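Local coordinates for protein putative TetR-family transcriptional regulator (Bordetella parapertussis 12822, PDB 3CCY) that probably binds operator DNA through a helix-turn-helix motif and regulates transcription, most likely as a repressor of the TetR family, at residues A[34-37]-A[38-41]; A[65-68]-A[69-73]. All coordinates share one frame; numbering follows the deposited sequence.

How the contacts relate
Both contacts are local, each lying within one continuous run of chain, and they follow in series: contact 1 (34-37 with 38-41) closes before contact 2 (65-68 with 69-73) opens. Contact 1 starts helix 37-43 in the predicted DNA-binding motif, its centre about 24 Å from the centre of the chain. Contact 2 lies on the long helix 58-81, the next in the chain, its centre about 8 Å from that of the chain. Their centres are 22 Å apart and their nearest atoms about 7 Å, without touching. Helix 15-29 relates them: its Met26 and Phe27 pack on residues of contact 1, and Phe27 also meets Met65 of contact 2, so one helix backs both.

Contact 1 (A[34-37]-A[38-41]); sequences ETSI and GDIA
Ser36 and Asp39 grip each other in a capping box, the reciprocal pair of bonds that starts helix 37-43. The hydroxyl oxygen Ser36 OG accepts from Asp39 N at 3.2 Å. In return, Asp39 OD2 accepts a hydrogen bond from Ser36 N at 2.9 Å, nearly straight (174° at the hydrogen) and arriving from above the carboxylate plane, 36° out of it. Serine suits the N-cap because its short side chain can fold over the first turn: with OG between the backbone N and the carbonyl carbon (chi1 67°), it faces an amide that has no earlier helical carbonyl to bond. Aspartate suits the third helical position, where one methylene is enough to carry a carboxylate back to the N-cap amide; its negative charge should also be favourable at the positive end of the helix dipole. Asp39 OD1 makes a salt bridge with Arg42, so the two oxygens have different partners.

The backbone ladder opens with Ile40 N bonding to Ser36 O at 3.2 Å and continues with Ala41 N to Ile37 O at 2.9 Å. Ile40 also lays CG1 and CD1 against the same Ser36 O, each 3.5 Å away, while Thr35 CG2 meets Ile40 CG1 at 4.1 Å, the two side chains crossing at about a right angle. The Thr35 hydroxyl turns instead to Gly31 O.

The box falls in the predicted helix-turn-helix motif. Thr35 and Ile40 pack against Met26 of helix 15-29, and Ile37 and Ile40 both reach Leu51 in a following loop, joining the start of helix 37-43 to its neighbours.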
ATOM      1  N   GLU A  34       4.057 -12.184 -14.459  1.00 47.43           N
ATOM      2  CA  GLU A  34       3.848 -13.600 -14.167  1.00 47.11           C
ATOM      3  C   GLU A  34       2.769 -14.238 -15.053  1.00 46.35           C
ATOM      4  O   GLU A  34       2.864 -15.417 -15.400  1.00 46.28           O
ATOM      5  CB  GLU A  34       3.509 -13.788 -12.683  1.00 47.68           C
ATOM      6  CG  GLU A  34       4.713 -13.675 -11.743  1.00 49.29           C
ATOM      7  CD  GLU A  34       5.494 -14.988 -11.611  1.00 51.27           C
ATOM      8  OE1 GLU A  34       6.485 -15.190 -12.360  1.00 51.40           O
ATOM      9  OE2 GLU A  34       5.110 -15.823 -10.755  1.00 51.97           O
ATOM     10  N   THR A  35       1.764 -13.444 -15.422  1.00 45.47           N
ATOM     11  CA  THR A  35       0.622 -13.891 -16.231  1.00 44.59           C
ATOM     12  C   THR A  35       0.895 -13.685 -17.726  1.00 44.39           C
ATOM     13  O   THR A  35       1.166 -12.570 -18.162  1.00 44.30           O
ATOM     14  CB  THR A  35      -0.669 -13.105 -15.843  1.00 44.29           C
ATOM     15  OG1 THR A  35      -0.871 -13.168 -14.427  1.00 43.62           O
ATOM     16  CG2 THR A  35      -1.900 -13.650 -16.566  1.00 43.60           C
ATOM     17  N   SER A  36       0.819 -14.758 -18.509  1.00 44.11           N
ATOM     18  CA  SER A  36       1.019 -14.653 -19.953  1.00 43.71           C
ATOM     19  C   SER A  36      -0.313 -14.616 -20.706  1.00 43.81           C
ATOM     20  O   SER A  36      -1.368 -14.889 -20.137  1.00 43.87           O
ATOM     21  CB  SER A  36       1.898 -15.804 -20.463  1.00 43.70           C
ATOM     22  OG  SER A  36       1.230 -17.050 -20.347  1.00 42.23           O
ATOM     23  N   ILE A  37      -0.245 -14.270 -21.989  1.00 43.83           N
ATOM     24  CA  ILE A  37      -1.397 -14.294 -22.894  1.00 43.83           C
ATOM     25  C   ILE A  37      -1.952 -15.716 -23.040  1.00 43.75           C
ATOM     26  O   ILE A  37      -3.162 -15.904 -23.178  1.00 43.65           O
ATOM     27  CB  ILE A  37      -1.009 -13.714 -24.287  1.00 43.93           C
ATOM     28  CG1 ILE A  37      -0.297 -12.316 -24.088  1.00 44.22           C
ATOM     29  CG2 ILE A  37      -2.284 -13.587 -25.235  1.00 43.48           C
ATOM     30  CD1 ILE A  37       1.007 -12.247 -25.051  1.00 44.31           C
ATOM     31  N   GLY A  38      -1.058 -16.706 -23.011  1.00 43.80           N
ATOM     32  CA  GLY A  38      -1.446 -18.115 -23.034  1.00 43.71           C
ATOM     33  C   GLY A  38      -2.264 -18.496 -21.812  1.00 43.82           C
ATOM     34  O   GLY A  38      -3.287 -19.178 -21.935  1.00 44.08           O
ATOM     35  N   ASP A  39      -1.804 -18.059 -20.639  1.00 43.55           N
ATOM     36  CA  ASP A  39      -2.527 -18.234 -19.369  1.00 43.50           C
ATOM     37  C   ASP A  39      -3.973 -17.720 -19.449  1.00 43.36           C
ATOM     38  O   ASP A  39      -4.906 -18.395 -19.004  1.00 43.27           O
ATOM     39  CB  ASP A  39      -1.798 -17.502 -18.234  1.00 43.64           C
ATOM     40  CG  ASP A  39      -0.473 -18.148 -17.861  1.00 43.83           C
ATOM     41  OD1 ASP A  39      -0.320 -19.371 -18.053  1.00 46.07           O
ATOM     42  OD2 ASP A  39       0.416 -17.428 -17.352  1.00 44.51           O
ATOM     43  N   ILE A  40      -4.144 -16.521 -20.020  1.00 43.24           N
ATOM     44  CA  ILE A  40      -5.467 -15.922 -20.236  1.00 43.21           C
ATOM     45  C   ILE A  40      -6.302 -16.742 -21.235  1.00 43.66           C
ATOM     46  O   ILE A  40      -7.524 -16.975 -20.908  1.00 43.82           O
ATOM     47  CB  ILE A  40      -5.334 -14.442 -20.682  1.00 43.01           C
ATOM     48  CG1 ILE A  40      -4.583 -13.606 -19.600  1.00 42.84           C
ATOM     49  CG2 ILE A  40      -6.754 -13.811 -20.984  1.00 42.42           C
ATOM     50  CD1 ILE A  40      -3.855 -12.365 -20.249  1.00 42.75           C
ATOM     51  N   ALA A  41      -5.667 -17.126 -22.367  1.00 44.34           N
ATOM     52  CA  ALA A  41      -6.375 -17.862 -23.394  1.00 44.74           C
ATOM     53  C   ALA A  41      -7.101 -19.065 -22.804  1.00 45.14           C
ATOM     54  O   ALA A  41      -8.311 -19.261 -23.055  1.00 44.95           O
ATOM     55  CB  ALA A  41      -5.395 -18.258 -24.526  1.00 44.70           C
TER

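Contact 2 (A[65-68]-A[69-73]); sequences MLTT and HVDSL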
HETATM    1  N   MSE A  65      -8.664  -2.359 -18.830  1.00 33.32           N
HETATM    2  CA  MSE A  65      -9.278  -2.553 -17.499  1.00 31.59           C
HETATM    3  C   MSE A  65      -8.937  -1.443 -16.503  1.00 32.37           C
HETATM    4  O   MSE A  65      -9.732  -1.133 -15.613  1.00 32.15           O
HETATM    5  CB  MSE A  65      -8.929  -3.919 -16.893  1.00 32.10           C
HETATM    6  CG  MSE A  65      -7.614  -3.948 -16.168  1.00 30.36           C
HETATM    7 SE   MSE A  65      -7.152  -5.642 -15.361  0.70 29.57          SE
HETATM    8  CE  MSE A  65      -7.354  -6.829 -16.858  1.00 27.16           C
ATOM      9  N   LEU A  66      -7.749  -0.870 -16.636  1.00 31.37           N
ATOM     10  CA  LEU A  66      -7.354   0.230 -15.790  1.00 31.96           C
ATOM     11  C   LEU A  66      -8.121   1.493 -16.162  1.00 31.17           C
ATOM     12  O   LEU A  66      -8.548   2.246 -15.304  1.00 29.52           O
ATOM     13  CB  LEU A  66      -5.848   0.451 -15.891  1.00 32.03           C
ATOM     14  CG  LEU A  66      -4.994  -0.662 -15.263  1.00 34.58           C
ATOM     15  CD1 LEU A  66      -3.564  -0.191 -15.042  1.00 35.04           C
ATOM     16  CD2 LEU A  66      -5.601  -1.140 -13.939  1.00 36.29           C
ATOM     17  N   THR A  67      -8.301   1.698 -17.456  1.00 31.61           N
ATOM     18  CA  THR A  67      -8.974   2.898 -17.949  1.00 33.44           C
ATOM     19  C   THR A  67     -10.449   2.911 -17.544  1.00 33.07           C
ATOM     20  O   THR A  67     -10.956   3.914 -17.025  1.00 33.38           O
ATOM     21  CB  THR A  67      -8.818   3.033 -19.478  1.00 32.88           C
ATOM     22  OG1 THR A  67      -7.429   3.188 -19.794  1.00 34.02           O
ATOM     23  CG2 THR A  67      -9.567   4.232 -20.007  1.00 35.32           C
ATOM     24  N   THR A  68     -11.136   1.800 -17.767  1.00 33.70           N
ATOM     25  CA  THR A  68     -12.547   1.763 -17.459  1.00 34.48           C
ATOM     26  C   THR A  68     -12.736   1.849 -15.947  1.00 34.77           C
ATOM     27  O   THR A  68     -13.680   2.466 -15.477  1.00 35.94           O
ATOM     28  CB  THR A  68     -13.280   0.544 -18.073  1.00 34.92           C
ATOM     29  OG1 THR A  68     -12.990  -0.637 -17.316  1.00 37.20           O
ATOM     30  CG2 THR A  68     -12.889   0.352 -19.546  1.00 33.84           C
ATOM     31  N   HIS A  69     -11.814   1.274 -15.184  1.00 34.09           N
ATOM     32  CA  HIS A  69     -11.932   1.302 -13.749  1.00 33.96           C
ATOM     33  C   HIS A  69     -11.742   2.699 -13.123  1.00 33.63           C
ATOM     34  O   HIS A  69     -12.508   3.084 -12.218  1.00 34.03           O
ATOM     35  CB  HIS A  69     -10.934   0.337 -13.120  1.00 34.54           C
ATOM     36  CG  HIS A  69     -11.050   0.264 -11.638  1.00 34.99           C
ATOM     37  ND1 HIS A  69     -12.042  -0.454 -11.012  1.00 36.32           N
ATOM     38  CD2 HIS A  69     -10.307   0.825 -10.655  1.00 35.14           C
ATOM     39  CE1 HIS A  69     -11.902  -0.336  -9.705  1.00 35.19           C
ATOM     40  NE2 HIS A  69     -10.867   0.444  -9.465  1.00 34.32           N
ATOM     41  N   VAL A  70     -10.706   3.422 -13.540  1.00 32.23           N
ATOM     42  CA  VAL A  70     -10.490   4.781 -13.021  1.00 32.38           C
ATOM     43  C   VAL A  70     -11.565   5.730 -13.572  1.00 32.70           C
ATOM     44  O   VAL A  70     -12.035   6.598 -12.842  1.00 31.39           O
ATOM     45  CB  VAL A  70      -9.032   5.327 -13.226  1.00 32.54           C
ATOM     46  CG1 VAL A  70      -8.739   5.682 -14.654  1.00 30.51           C
ATOM     47  CG2 VAL A  70      -8.747   6.551 -12.284  1.00 32.87           C
ATOM     48  N   ASP A  71     -11.996   5.522 -14.829  1.00 33.47           N
ATOM     49  CA  ASP A  71     -13.075   6.335 -15.392  1.00 35.08           C
ATOM     50  C   ASP A  71     -14.352   6.168 -14.563  1.00 36.03           C
ATOM     51  O   ASP A  71     -15.018   7.139 -14.247  1.00 36.61           O
ATOM     52  CB  ASP A  71     -13.334   6.012 -16.880  1.00 34.69           C
ATOM     53  CG  ASP A  71     -12.310   6.652 -17.807  1.00 34.57           C
ATOM     54  OD1 ASP A  71     -11.499   7.480 -17.347  1.00 34.77           O
ATOM     55  OD2 ASP A  71     -12.300   6.322 -19.010  1.00 36.65           O
ATOM     56  N   SER A  72     -14.658   4.940 -14.174  1.00 37.45           N
ATOM     57  CA  SER A  72     -15.842   4.664 -13.344  1.00 38.34           C
ATOM     58  C   SER A  72     -15.756   5.335 -11.968  1.00 38.31           C
ATOM     59  O   SER A  72     -16.726   5.952 -11.495  1.00 37.37           O
ATOM     60  CB  SER A  72     -16.015   3.164 -13.176  1.00 39.22           C
ATOM     61  OG  SER A  72     -17.379   2.831 -13.050  1.00 42.52           O
ATOM     62  N   LEU A  73     -14.594   5.212 -11.330  1.00 37.70           N
ATOM     63  CA  LEU A  73     -14.376   5.780 -10.029  1.00 37.77           C
ATOM     64  C   LEU A  73     -14.555   7.317 -10.084  1.00 37.09           C
ATOM     65  O   LEU A  73     -15.202   7.913  -9.213  1.00 35.50           O
ATOM     66  CB  LEU A  73     -12.973   5.397  -9.562  1.00 38.03           C
ATOM     67  CG  LEU A  73     -12.589   5.389  -8.095  1.00 41.12           C
ATOM     68  CD1 LEU A  73     -13.736   5.029  -7.146  1.00 42.32           C
ATOM     69  CD2 LEU A  73     -11.385   4.433  -7.907  1.00 40.24           C
TER
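Residues 65-68 and 69-73 form one unbroken alpha-helical run, with four successive i to i+4 bonds linking Met65 O to His69 N, Leu66 O to Val70 N, Thr67 O to Asp71 N and Thr68 O to Ser72 N. The first, from His69 N to Met65 O at 3.2 Å, is the most bent, 144° at the hydrogen, with the donor above the carbonyl plane; His69 CB also comes within 3.1 Å of Met65 O. Having CG anti to the backbone N (chi1 -177°) carries the imidazole away from residues 65-68 to pack on Ile101 of helix 87-115.

Thr67 and Asp71, one turn apart, lie side by side and point the same way. The methyl Thr67 CG2 meets Asp71 OD2 at 3.6 Å, while the hydroxyl bonds back to Arg63 O, a way for threonine to satisfy its polar atom within a helix. Asp71 OD1 forms a salt bridge to Lys130 of helix 122-145.

Helix 58-81 runs from the DNA-binding region into the helical body, as in other TetR-family regulators. Met65, present as selenomethionine, uses the long unbranched chain of methionine to reach Ala23, Ala24 and Phe27 of helix 15-29. The branched Val70 rests CG1 on Leu66 O at 3.5 Å and packs against Leu127, while Leu73 touches Phe98 and Ile101 of helix 87-115 and Leu134 of helix 122-145.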